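Local coordinates for pumilio homolog 23 (Arabidopsis thaliana, PDB 5WZK), which binds RNA sequence-specifically through stacked pumilio repeats, recognises 18S rRNA, and probably regulates translation and stability of target mRNAs, at residues Y422-E425 with T426-S430; A444-K447 with Q448-L452; E47-R50 with G51-E55. All blocks are in the same frame, centred on the assembly; numbering follows the deposited sequence.

Overall arrangement
The three contacts are local, each within a few residues of continuous chain in an all-helical repeat protein. Contact 1 is mostly buried and joins successive turns of helix 420-427, next to the bound RNA. Contact 2 is a surface contact at the start of helix 446-455. Both lie in Pumilio repeat 7, with centres about 17 Å apart, and touch through Ile-423 and Leu-452. Contact 3, partly buried in Pumilio repeat 1, lies about 62 Å from contact 1 between centres. In contact 1 a threonine hydroxyl bonds the helix backbone and a serine reaches RNA; in contact 2 a glutamine bonds the N-cap N-H; in contact 3 a glutamate and an arginine bond turn backbone.

Contact 1: Y422-E425 with T426-S430; sequences YITE and TAKDS. With nucleotides of chain B.
Thr-426 holds the carbonyl of Tyr-422 twice. Its OG1 donates to Tyr-422 O at 2.8 Å, and its backbone N donates to Tyr-422 O at 3.0 Å. The two donors arrive from opposite faces of the carbonyl plane. A chi1 of -49° sets OG1 beside the backbone N of Thr-426, facing back up the helix. Ala-427 N bonds to Ile-423 O at 3.0 Å, and Lys-428 N to Thr-424 O at the same length. These bonds run along helix 420-427 in Pumilio repeat 7. The chain then turns toward the RNA. There Ser-430 OG donates to the ribose O4' of A3 of chain B at 2.9 Å. Asp-429 precedes the turn into helix 432-440, and its OD1 accepts from the backbone N of Ser-431 and of Gly-432. Its OD2 bonds to Met-389 N. The Lys-428 side chain starts alongside the oxygen end of the Thr-424 carbonyl. From there the extended chain carries NZ to a salt bridge with Glu-462. Ala-427 CB lies 3.9 Å from Ile-423 O and also packs on Ile-436 and Leu-463. Ile-423 packs on Met-418 and on Leu-452 of helix 446-455.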
ATOM      1  N   TYR A 422     -22.980 -13.284 -18.786  1.00 37.81           N
ATOM      2  CA  TYR A 422     -22.522 -12.339 -17.767  1.00 38.96           C
ATOM      3  C   TYR A 422     -21.464 -12.968 -16.868  1.00 38.23           C
ATOM      4  O   TYR A 422     -20.510 -12.297 -16.458  1.00 35.00           O
ATOM      5  CB  TYR A 422     -23.677 -11.840 -16.910  1.00 35.10           C
ATOM      6  CG  TYR A 422     -24.635 -10.903 -17.593  1.00 51.14           C
ATOM      7  CD1 TYR A 422     -24.363 -10.374 -18.854  1.00 47.46           C
ATOM      8  CD2 TYR A 422     -25.828 -10.546 -16.969  1.00 51.80           C
ATOM      9  CE1 TYR A 422     -25.258  -9.521 -19.473  1.00 48.65           C
ATOM     10  CE2 TYR A 422     -26.721  -9.699 -17.571  1.00 55.28           C
ATOM     11  CZ  TYR A 422     -26.440  -9.187 -18.821  1.00 64.45           C
ATOM     12  OH  TYR A 422     -27.358  -8.341 -19.400  1.00 75.00           O
ATOM     13  N   ILE A 423     -21.634 -14.246 -16.521  1.00 35.12           N
ATOM     14  CA  ILE A 423     -20.681 -14.880 -15.621  1.00 32.28           C
ATOM     15  C   ILE A 423     -19.324 -15.002 -16.299  1.00 33.78           C
ATOM     16  O   ILE A 423     -18.281 -14.775 -15.673  1.00 29.70           O
ATOM     17  CB  ILE A 423     -21.227 -16.233 -15.129  1.00 28.05           C
ATOM     18  CG1 ILE A 423     -22.484 -16.003 -14.295  1.00 41.58           C
ATOM     19  CG2 ILE A 423     -20.230 -16.942 -14.251  1.00 26.60           C
ATOM     20  CD1 ILE A 423     -22.934 -17.223 -13.464  1.00 42.59           C
ATOM     21  N   THR A 424     -19.309 -15.296 -17.601  1.00 32.51           N
ATOM     22  CA  THR A 424     -18.021 -15.405 -18.276  1.00 39.43           C
ATOM     23  C   THR A 424     -17.376 -14.034 -18.451  1.00 35.10           C
ATOM     24  O   THR A 424     -16.154 -13.904 -18.324  1.00 35.47           O
ATOM     25  CB  THR A 424     -18.164 -16.129 -19.618  1.00 38.63           C
ATOM     26  OG1 THR A 424     -18.679 -15.230 -20.595  1.00 57.56           O
ATOM     27  CG2 THR A 424     -19.100 -17.330 -19.490  1.00 31.81           C
ATOM     28  N   GLU A 425     -18.170 -12.996 -18.724  1.00 32.96           N
ATOM     29  CA  GLU A 425     -17.623 -11.641 -18.717  1.00 33.06           C
ATOM     30  C   GLU A 425     -16.946 -11.326 -17.379  1.00 42.94           C
ATOM     31  O   GLU A 425     -15.856 -10.738 -17.347  1.00 45.78           O
ATOM     32  CB  GLU A 425     -18.721 -10.621 -19.019  1.00 38.91           C
ATOM     33  CG  GLU A 425     -18.858 -10.237 -20.490  1.00 52.51           C
ATOM     34  CD  GLU A 425     -19.276  -8.773 -20.678  1.00 69.62           C
ATOM     35  OE1 GLU A 425     -18.649  -7.877 -20.059  1.00 65.75           O
ATOM     36  OE2 GLU A 425     -20.236  -8.512 -21.440  1.00 72.22           O
ATOM     37  N   THR A 426     -17.561 -11.743 -16.265  1.00 33.96           N
ATOM     38  CA  THR A 426     -16.983 -11.494 -14.948  1.00 30.01           C
ATOM     39  C   THR A 426     -15.669 -12.252 -14.747  1.00 34.58           C
ATOM     40  O   THR A 426     -14.737 -11.741 -14.116  1.00 33.51           O
ATOM     41  CB  THR A 426     -17.992 -11.874 -13.866  1.00 29.86           C
ATOM     42  OG1 THR A 426     -19.262 -11.292 -14.169  1.00 35.47           O
ATOM     43  CG2 THR A 426     -17.541 -11.387 -12.502  1.00 25.04           C
ATOM     44  N   ALA A 427     -15.581 -13.488 -15.237  1.00 35.52           N
ATOM     45  CA  ALA A 427     -14.351 -14.240 -15.009  1.00 35.07           C
ATOM     46  C   ALA A 427     -13.216 -13.696 -15.854  1.00 37.08           C
ATOM     47  O   ALA A 427     -12.050 -13.762 -15.442  1.00 39.50           O
ATOM     48  CB  ALA A 427     -14.565 -15.722 -15.297  1.00 28.12           C
ATOM     49  N   LYS A 428     -13.544 -13.155 -17.027  1.00 32.25           N
ATOM     50  CA  LYS A 428     -12.568 -12.556 -17.917  1.00 33.59           C
ATOM     51  C   LYS A 428     -12.148 -11.159 -17.477  1.00 37.42           C
ATOM     52  O   LYS A 428     -11.245 -10.589 -18.091  1.00 36.92           O
ATOM     53  CB  LYS A 428     -13.132 -12.489 -19.340  1.00 37.23           C
ATOM     54  CG  LYS A 428     -13.505 -13.836 -19.947  1.00 36.77           C
ATOM     55  CD  LYS A 428     -13.853 -13.737 -21.432  1.00 34.04           C
ATOM     56  CE  LYS A 428     -14.429 -15.071 -21.942  1.00 56.60           C
ATOM     57  NZ  LYS A 428     -14.725 -15.150 -23.419  1.00 60.90           N
ATOM     58  N   ASP A 429     -12.795 -10.590 -16.462  1.00 33.94           N
ATOM     59  CA  ASP A 429     -12.457  -9.268 -15.957  1.00 29.46           C
ATOM     60  C   ASP A 429     -11.531  -9.425 -14.763  1.00 34.95           C
ATOM     61  O   ASP A 429     -11.828 -10.191 -13.840  1.00 35.39           O
ATOM     62  CB  ASP A 429     -13.719  -8.499 -15.558  1.00 31.69           C
ATOM     63  CG  ASP A 429     -13.419  -7.081 -15.058  1.00 42.27           C
ATOM     64  OD1 ASP A 429     -12.835  -6.913 -13.951  1.00 36.82           O
ATOM     65  OD2 ASP A 429     -13.770  -6.129 -15.793  1.00 39.07           O
ATOM     66  N   SER A 430     -10.419  -8.695 -14.767  1.00 36.32           N
ATOM     67  CA  SER A 430      -9.389  -9.031 -13.792  1.00 40.30           C
ATOM     68  C   SER A 430      -9.734  -8.570 -12.380  1.00 32.69           C
ATOM     69  O   SER A 430      -9.065  -8.997 -11.432  1.00 34.61           O
ATOM     70  CB  SER A 430      -8.038  -8.474 -14.238  1.00 33.53           C
ATOM     71  OG  SER A 430      -8.141  -7.080 -14.425  1.00 56.76           O
TER
ATOM     72  P     A B   3      -3.870  -8.284 -14.220  1.00 46.08           P
ATOM     73  OP1   A B   3      -4.552  -8.746 -15.465  1.00 49.30           O
ATOM     74  OP2   A B   3      -2.581  -7.534 -14.217  1.00 48.42           O
ATOM     75  O5'   A B   3      -4.963  -7.402 -13.485  1.00 48.92           O
ATOM     76  C5'   A B   3      -4.603  -6.248 -12.751  1.00 41.19           C
ATOM     77  C4'   A B   3      -5.825  -5.439 -12.450  1.00 39.27           C
ATOM     78  O4'   A B   3      -6.840  -6.309 -11.902  1.00 45.80           O
ATOM     79  C3'   A B   3      -5.673  -4.340 -11.415  1.00 46.61           C
ATOM     80  O3'   A B   3      -5.160  -3.160 -11.995  1.00 43.64           O
ATOM     81  C2'   A B   3      -7.096  -4.168 -10.907  1.00 44.82           C
ATOM     82  O2'   A B   3      -7.837  -3.390 -11.842  1.00 42.74           O
ATOM     83  C1'   A B   3      -7.615  -5.610 -10.959  1.00 40.30           C
ATOM     84  N9    A B   3      -7.537  -6.341  -9.678  1.00 34.91           N
ATOM     85  C8    A B   3      -6.573  -7.240  -9.301  1.00 35.21           C
ATOM     86  N7    A B   3      -6.788  -7.768  -8.117  1.00 39.18           N
ATOM     87  C5    A B   3      -7.976  -7.203  -7.682  1.00 33.90           C
ATOM     88  C6    A B   3      -8.745  -7.355  -6.509  1.00 33.92           C
ATOM     89  N6    A B   3      -8.439  -8.153  -5.485  1.00 34.33           N
ATOM     90  N1    A B   3      -9.886  -6.639  -6.410  1.00 36.71           N
ATOM     91  C2    A B   3     -10.230  -5.835  -7.422  1.00 37.00           C
ATOM     92  N3    A B   3      -9.596  -5.609  -8.572  1.00 38.95           N
ATOM     93  C4    A B   3      -8.458  -6.330  -8.646  1.00 40.76           C
TER

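Contact 2: A444-K447 with Q448-L452; sequences AATK and QKRRL
Gln-448 reaches back from the first turn of its helix to the residues that lead into it. Its CB lies off the oxygen end of the Ala-445 carbonyl, 3.4 Å from Ala-445 O. CG comes next, 4.0 Å from the methyl carbon Ala-445 CB. CD stays alongside that same methyl. At the tip, OE1 accepts a hydrogen bond from Ala-445 N at 3.1 Å. The donor sits in the plane of the amide, on a lone pair of OE1, and the N-H...O angle is 153°. The chi1 of -57° places CG beside the backbone N of Gln-448, and the chain beyond is extended, which directs the amide toward the helix start. Ala-444 CB also lies near OE1.

Ala-445 is the N-cap residue of helix 446-455, in Pumilio repeat 7. Alanine has no side-chain acceptor for the first-turn N-H groups. Here the side chain of the residue three places on turns back instead and bonds the N-H of the N-cap residue itself. This is the N3-to-N-cap half of a capping box; with alanine at the N-cap, the reciprocal half is absent. The regular helix bonds follow from the same residue onward. Lys-449 N donates to Ala-445 O, nearly straight at 167°, and Arg-450 N donates to Thr-446 O.

The other long side chains spread round the helix. Lys-449 runs extended past the Ala-445 carbonyl, and its NZ bonds to Ser-442 O. Arg-450 turns back at chi3 and lays one face of its guanidinium over Lys-447, with NH1 3.7 Å from Lys-447 CA. Their charged ends stay apart, with Lys-447 NZ 5.5 Å from Arg-450 NH2. On the buried side Ala-444 meets Ile-412 and Phe-439. Leu-452 packs on Leu-415, Ile-436 and Phe-439.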
ATOM      1  N   ALA A 444     -20.551 -21.122   0.709  1.00 34.63           N
ATOM      2  CA  ALA A 444     -21.771 -21.430  -0.013  1.00 29.87           C
ATOM      3  C   ALA A 444     -21.781 -22.912  -0.334  1.00 28.40           C
ATOM      4  O   ALA A 444     -20.742 -23.575  -0.316  1.00 30.98           O
ATOM      5  CB  ALA A 444     -21.883 -20.597  -1.292  1.00 25.15           C
ATOM      6  N   ALA A 445     -22.974 -23.439  -0.605  1.00 31.77           N
ATOM      7  CA  ALA A 445     -23.110 -24.867  -0.873  1.00 29.21           C
ATOM      8  C   ALA A 445     -22.359 -25.250  -2.145  1.00 31.99           C
ATOM      9  O   ALA A 445     -22.274 -24.466  -3.098  1.00 33.35           O
ATOM     10  CB  ALA A 445     -24.586 -25.244  -1.004  1.00 31.29           C
ATOM     11  N   THR A 446     -21.813 -26.471  -2.162  1.00 28.71           N
ATOM     12  CA  THR A 446     -21.089 -26.921  -3.354  1.00 40.82           C
ATOM     13  C   THR A 446     -21.982 -26.908  -4.596  1.00 36.43           C
ATOM     14  O   THR A 446     -21.494 -26.645  -5.704  1.00 30.40           O
ATOM     15  CB  THR A 446     -20.494 -28.328  -3.154  1.00 36.92           C
ATOM     16  OG1 THR A 446     -21.533 -29.232  -2.763  1.00 62.16           O
ATOM     17  CG2 THR A 446     -19.405 -28.332  -2.092  1.00 29.00           C
ATOM     18  N   LYS A 447     -23.286 -27.179  -4.436  1.00 32.31           N
ATOM     19  CA  LYS A 447     -24.165 -27.195  -5.602  1.00 34.28           C
ATOM     20  C   LYS A 447     -24.348 -25.796  -6.171  1.00 35.71           C
ATOM     21  O   LYS A 447     -24.486 -25.631  -7.393  1.00 32.26           O
ATOM     22  CB  LYS A 447     -25.524 -27.822  -5.254  1.00 40.42           C
ATOM     23  CG  LYS A 447     -26.369 -27.060  -4.216  1.00 47.06           C
ATOM     24  CD  LYS A 447     -27.672 -27.798  -3.894  1.00 50.71           C
ATOM     25  CE  LYS A 447     -28.147 -28.663  -5.089  1.00 64.64           C
ATOM     26  NZ  LYS A 447     -29.442 -29.395  -4.829  1.00 62.96           N
ATOM     27  N   GLN A 448     -24.359 -24.786  -5.301  1.00 28.32           N
ATOM     28  CA  GLN A 448     -24.383 -23.412  -5.770  1.00 31.32           C
ATOM     29  C   GLN A 448     -23.099 -23.081  -6.506  1.00 29.34           C
ATOM     30  O   GLN A 448     -23.135 -22.454  -7.576  1.00 30.47           O
ATOM     31  CB  GLN A 448     -24.611 -22.466  -4.587  1.00 33.36           C
ATOM     32  CG  GLN A 448     -25.892 -22.782  -3.817  1.00 31.73           C
ATOM     33  CD  GLN A 448     -26.168 -21.854  -2.644  1.00 33.42           C
ATOM     34  OE1 GLN A 448     -25.449 -21.866  -1.636  1.00 35.67           O
ATOM     35  NE2 GLN A 448     -27.240 -21.061  -2.760  1.00 37.27           N
ATOM     36  N   LYS A 449     -21.962 -23.510  -5.952  1.00 27.00           N
ATOM     37  CA  LYS A 449     -20.675 -23.356  -6.628  1.00 30.33           C
ATOM     38  C   LYS A 449     -20.671 -24.073  -7.963  1.00 26.36           C
ATOM     39  O   LYS A 449     -20.240 -23.517  -8.977  1.00 31.80           O
ATOM     40  CB  LYS A 449     -19.536 -23.895  -5.751  1.00 32.67           C
ATOM     41  CG  LYS A 449     -19.165 -23.026  -4.566  1.00 24.05           C
ATOM     42  CD  LYS A 449     -18.035 -23.619  -3.751  1.00 35.73           C
ATOM     43  CE  LYS A 449     -17.760 -22.771  -2.496  1.00 38.26           C
ATOM     44  NZ  LYS A 449     -17.215 -23.535  -1.334  1.00 29.96           N
ATOM     45  N   ARG A 450     -21.147 -25.319  -7.973  1.00 30.29           N
ATOM     46  CA  ARG A 450     -21.182 -26.111  -9.199  1.00 23.55           C
ATOM     47  C   ARG A 450     -22.036 -25.443 -10.269  1.00 27.65           C
ATOM     48  O   ARG A 450     -21.682 -25.449 -11.452  1.00 33.25           O
ATOM     49  CB  ARG A 450     -21.705 -27.506  -8.864  1.00 25.82           C
ATOM     50  CG  ARG A 450     -21.551 -28.577  -9.932  1.00 32.31           C
ATOM     51  CD  ARG A 450     -21.734 -30.000  -9.324  1.00 42.27           C
ATOM     52  NE  ARG A 450     -23.139 -30.330  -9.047  1.00 42.46           N
ATOM     53  CZ  ARG A 450     -23.659 -30.534  -7.833  1.00 43.65           C
ATOM     54  NH1 ARG A 450     -22.913 -30.459  -6.734  1.00 41.35           N
ATOM     55  NH2 ARG A 450     -24.941 -30.822  -7.711  1.00 41.15           N
ATOM     56  N   ARG A 451     -23.171 -24.863  -9.873  1.00 26.24           N
ATOM     57  CA  ARG A 451     -24.059 -24.232 -10.839  1.00 21.07           C
ATOM     58  C   ARG A 451     -23.367 -23.074 -11.553  1.00 27.60           C
ATOM     59  O   ARG A 451     -23.548 -22.869 -12.761  1.00 32.04           O
ATOM     60  CB  ARG A 451     -25.318 -23.750 -10.126  1.00 22.94           C
ATOM     61  CG  ARG A 451     -26.137 -22.787 -10.940  1.00 28.88           C
ATOM     62  CD  ARG A 451     -27.202 -22.088 -10.150  1.00 23.11           C
ATOM     63  NE  ARG A 451     -28.204 -21.532 -11.059  1.00 22.13           N
ATOM     64  CZ  ARG A 451     -29.193 -20.744 -10.670  1.00 25.41           C
ATOM     65  NH1 ARG A 451     -29.307 -20.405  -9.392  1.00 35.38           N
ATOM     66  NH2 ARG A 451     -30.051 -20.282 -11.557  1.00 25.54           N
ATOM     67  N   LEU A 452     -22.581 -22.294 -10.819  1.00 29.06           N
ATOM     68  CA  LEU A 452     -21.850 -21.207 -11.449  1.00 29.64           C
ATOM     69  C   LEU A 452     -20.787 -21.746 -12.395  1.00 30.20           C
ATOM     70  O   LEU A 452     -20.693 -21.317 -13.549  1.00 35.21           O
ATOM     71  CB  LEU A 452     -21.223 -20.315 -10.383  1.00 24.10           C
ATOM     72  CG  LEU A 452     -20.445 -19.135 -10.946  1.00 25.55           C
ATOM     73  CD1 LEU A 452     -20.698 -17.930 -10.083  1.00 24.64           C
ATOM     74  CD2 LEU A 452     -18.960 -19.455 -11.014  1.00 23.05           C
TER

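Contact 3: E47-R50 with G51-E55; sequences EETR and GREYE
Thr-49 O and Arg-52 N, 3.0 Å apart, close a type II beta turn from Thr-49 to Arg-52, which overlaps a type I turn from Glu-47 to Arg-50. Gly-51 is the third residue of the type II turn. Its phi of 84° is one that glycine adopts easily and that this turn requires at that position. Arg-52 is the N-cap residue of helix 53-58. The two turns link helix 35-47 to helix 53-58, in Pumilio repeat 1.

Glu-53 folds back onto the turn. Its CG lies beside Glu-53's own backbone N, and a bend at chi2 (85°) brings the carboxylate back beside Thr-49 O and Arg-50 CA. The carboxylate oxygens and Thr-49 O are all acceptors and do not bond. Instead OE2 accepts a hydrogen bond from Gly-51 N at 3.1 Å. The N-H comes from above the carboxylate plane. OE2 also lies 3.4 Å from Arg-50 CA. Nearer the backbone, CG of Glu-53 lies 4.1 Å from Thr-49 OG1, and the two side chains cross at about a right angle. The Thr-49 hydroxyl bonds to Leu-46 O.

Arg-52 is stretched out from CG to NE and points its guanidinium edge at the Glu-48 carbonyl. NE and NH2 each make a weak hydrogen bond to Glu-48 O, both at 3.5 Å. The opposite charge of the Glu-48 carboxylate is near but too far for a salt bridge, with OE1 4.3 Å from Arg-52 NH2. The stronger partner of this arginine is Thr-17, whose OG1 bonds to Arg-52 NH1.

The loop packs against helices 15-29 and 75-85. Glu-48 and Thr-49 pack on Phe-21 of helix 15-29. Toward helix 75-85, Thr-49 meets Phe-81, while Arg-50 and Glu-53 both touch Asn-84.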
ATOM      1  N   GLU A  47      38.541  12.933  -2.030  1.00 40.28           N
ATOM      2  CA  GLU A  47      39.462  13.925  -1.471  1.00 49.09           C
ATOM      3  C   GLU A  47      39.441  15.234  -2.253  1.00 51.29           C
ATOM      4  O   GLU A  47      39.522  16.321  -1.666  1.00 52.80           O
ATOM      5  CB  GLU A  47      40.887  13.378  -1.441  1.00 61.03           C
ATOM      6  CG  GLU A  47      41.171  12.348  -0.362  1.00 72.86           C
ATOM      7  CD  GLU A  47      42.659  12.031  -0.258  1.00 83.02           C
ATOM      8  OE1 GLU A  47      43.485  12.973  -0.358  1.00 70.03           O
ATOM      9  OE2 GLU A  47      43.001  10.838  -0.091  1.00 90.60           O
ATOM     10  N   GLU A  48      39.323  15.157  -3.577  1.00 44.03           N
ATOM     11  CA  GLU A  48      39.282  16.370  -4.384  1.00 49.35           C
ATOM     12  C   GLU A  48      38.078  17.262  -4.074  1.00 49.90           C
ATOM     13  O   GLU A  48      37.970  18.361  -4.626  1.00 44.88           O
ATOM     14  CB  GLU A  48      39.300  16.012  -5.873  1.00 48.98           C
ATOM     15  CG  GLU A  48      40.654  15.531  -6.362  1.00 50.21           C
ATOM     16  CD  GLU A  48      41.747  16.572  -6.158  1.00 58.78           C
ATOM     17  OE1 GLU A  48      41.581  17.725  -6.638  1.00 54.29           O
ATOM     18  OE2 GLU A  48      42.763  16.235  -5.506  1.00 57.57           O
ATOM     19  N   THR A  49      37.172  16.812  -3.198  1.00 49.22           N
ATOM     20  CA  THR A  49      36.018  17.611  -2.802  1.00 41.61           C
ATOM     21  C   THR A  49      36.198  18.300  -1.463  1.00 46.61           C
ATOM     22  O   THR A  49      35.320  19.075  -1.073  1.00 47.34           O
ATOM     23  CB  THR A  49      34.752  16.759  -2.716  1.00 41.70           C
ATOM     24  OG1 THR A  49      34.776  16.011  -1.494  1.00 42.28           O
ATOM     25  CG2 THR A  49      34.642  15.810  -3.899  1.00 44.50           C
ATOM     26  N   ARG A  50      37.288  18.026  -0.745  1.00 53.83           N
ATOM     27  CA  ARG A  50      37.507  18.641   0.562  1.00 47.24           C
ATOM     28  C   ARG A  50      37.466  20.160   0.456  1.00 43.56           C
ATOM     29  O   ARG A  50      38.223  20.763  -0.311  1.00 36.64           O
ATOM     30  CB  ARG A  50      38.845  18.189   1.138  1.00 46.70           C
ATOM     31  CG  ARG A  50      38.726  17.257   2.328  1.00 61.49           C
ATOM     32  CD  ARG A  50      38.391  15.819   1.897  1.00 74.12           C
ATOM     33  NE  ARG A  50      38.211  14.917   3.043  1.00 83.59           N
ATOM     34  CZ  ARG A  50      39.195  14.227   3.628  1.00 93.38           C
ATOM     35  NH1 ARG A  50      40.446  14.322   3.180  1.00 83.47           N
ATOM     36  NH2 ARG A  50      38.931  13.443   4.673  1.00 83.40           N
ATOM     37  N   GLY A  51      36.563  20.777   1.217  1.00 40.45           N
ATOM     38  CA  GLY A  51      36.453  22.214   1.250  1.00 32.97           C
ATOM     39  C   GLY A  51      35.621  22.834   0.153  1.00 38.14           C
ATOM     40  O   GLY A  51      35.476  24.064   0.127  1.00 45.74           O
ATOM     41  N   ARG A  52      35.087  22.048  -0.768  1.00 35.78           N
ATOM     42  CA  ARG A  52      34.102  22.568  -1.699  1.00 40.45           C
ATOM     43  C   ARG A  52      33.015  21.535  -1.916  1.00 38.73           C
ATOM     44  O   ARG A  52      32.548  21.311  -3.041  1.00 38.57           O
ATOM     45  CB  ARG A  52      34.746  22.997  -3.014  1.00 42.91           C
ATOM     46  CG  ARG A  52      35.960  22.207  -3.364  1.00 42.88           C
ATOM     47  CD  ARG A  52      36.613  22.768  -4.604  1.00 57.75           C
ATOM     48  NE  ARG A  52      37.502  21.780  -5.200  1.00 65.20           N
ATOM     49  CZ  ARG A  52      37.910  21.820  -6.458  1.00 71.94           C
ATOM     50  NH1 ARG A  52      37.496  22.810  -7.243  1.00 78.68           N
ATOM     51  NH2 ARG A  52      38.718  20.870  -6.927  1.00 71.86           N
ATOM     52  N   GLU A  53      32.606  20.891  -0.825  1.00 34.86           N
ATOM     53  CA  GLU A  53      31.565  19.883  -0.907  1.00 34.58           C
ATOM     54  C   GLU A  53      30.258  20.484  -1.399  1.00 36.99           C
ATOM     55  O   GLU A  53      29.544  19.863  -2.196  1.00 35.56           O
ATOM     56  CB  GLU A  53      31.374  19.222   0.451  1.00 35.57           C
ATOM     57  CG  GLU A  53      32.547  18.396   0.905  1.00 37.26           C
ATOM     58  CD  GLU A  53      33.612  19.218   1.591  1.00 45.78           C
ATOM     59  OE1 GLU A  53      33.541  20.464   1.514  1.00 40.29           O
ATOM     60  OE2 GLU A  53      34.518  18.605   2.207  1.00 52.68           O
ATOM     61  N   TYR A  54      29.928  21.697  -0.949  1.00 39.00           N
ATOM     62  CA  TYR A  54      28.674  22.292  -1.393  1.00 34.05           C
ATOM     63  C   TYR A  54      28.726  22.581  -2.885  1.00 32.89           C
ATOM     64  O   TYR A  54      27.792  22.248  -3.619  1.00 35.49           O
ATOM     65  CB  TYR A  54      28.342  23.565  -0.600  1.00 34.88           C
ATOM     66  CG  TYR A  54      27.080  24.205  -1.118  1.00 31.11           C
ATOM     67  CD1 TYR A  54      25.841  23.705  -0.767  1.00 34.58           C
ATOM     68  CD2 TYR A  54      27.125  25.268  -2.012  1.00 36.85           C
ATOM     69  CE1 TYR A  54      24.674  24.256  -1.274  1.00 34.36           C
ATOM     70  CE2 TYR A  54      25.955  25.834  -2.530  1.00 28.96           C
ATOM     71  CZ  TYR A  54      24.735  25.321  -2.159  1.00 33.66           C
ATOM     72  OH  TYR A  54      23.562  25.858  -2.656  1.00 28.68           O
ATOM     73  N   GLU A  55      29.824  23.177  -3.354  1.00 36.85           N
ATOM     74  CA  GLU A  55      29.932  23.541  -4.763  1.00 35.23           C
ATOM     75  C   GLU A  55      29.828  22.316  -5.657  1.00 38.62           C
ATOM     76  O   GLU A  55      29.141  22.339  -6.688  1.00 38.86           O
ATOM     77  CB  GLU A  55      31.248  24.268  -5.025  1.00 37.08           C
ATOM     78  CG  GLU A  55      31.364  25.634  -4.370  1.00 52.94           C
ATOM     79  CD  GLU A  55      31.292  25.586  -2.847  1.00 56.89           C
ATOM     80  OE1 GLU A  55      31.836  24.625  -2.258  1.00 49.98           O
ATOM     81  OE2 GLU A  55      30.667  26.497  -2.242  1.00 58.67           O
TER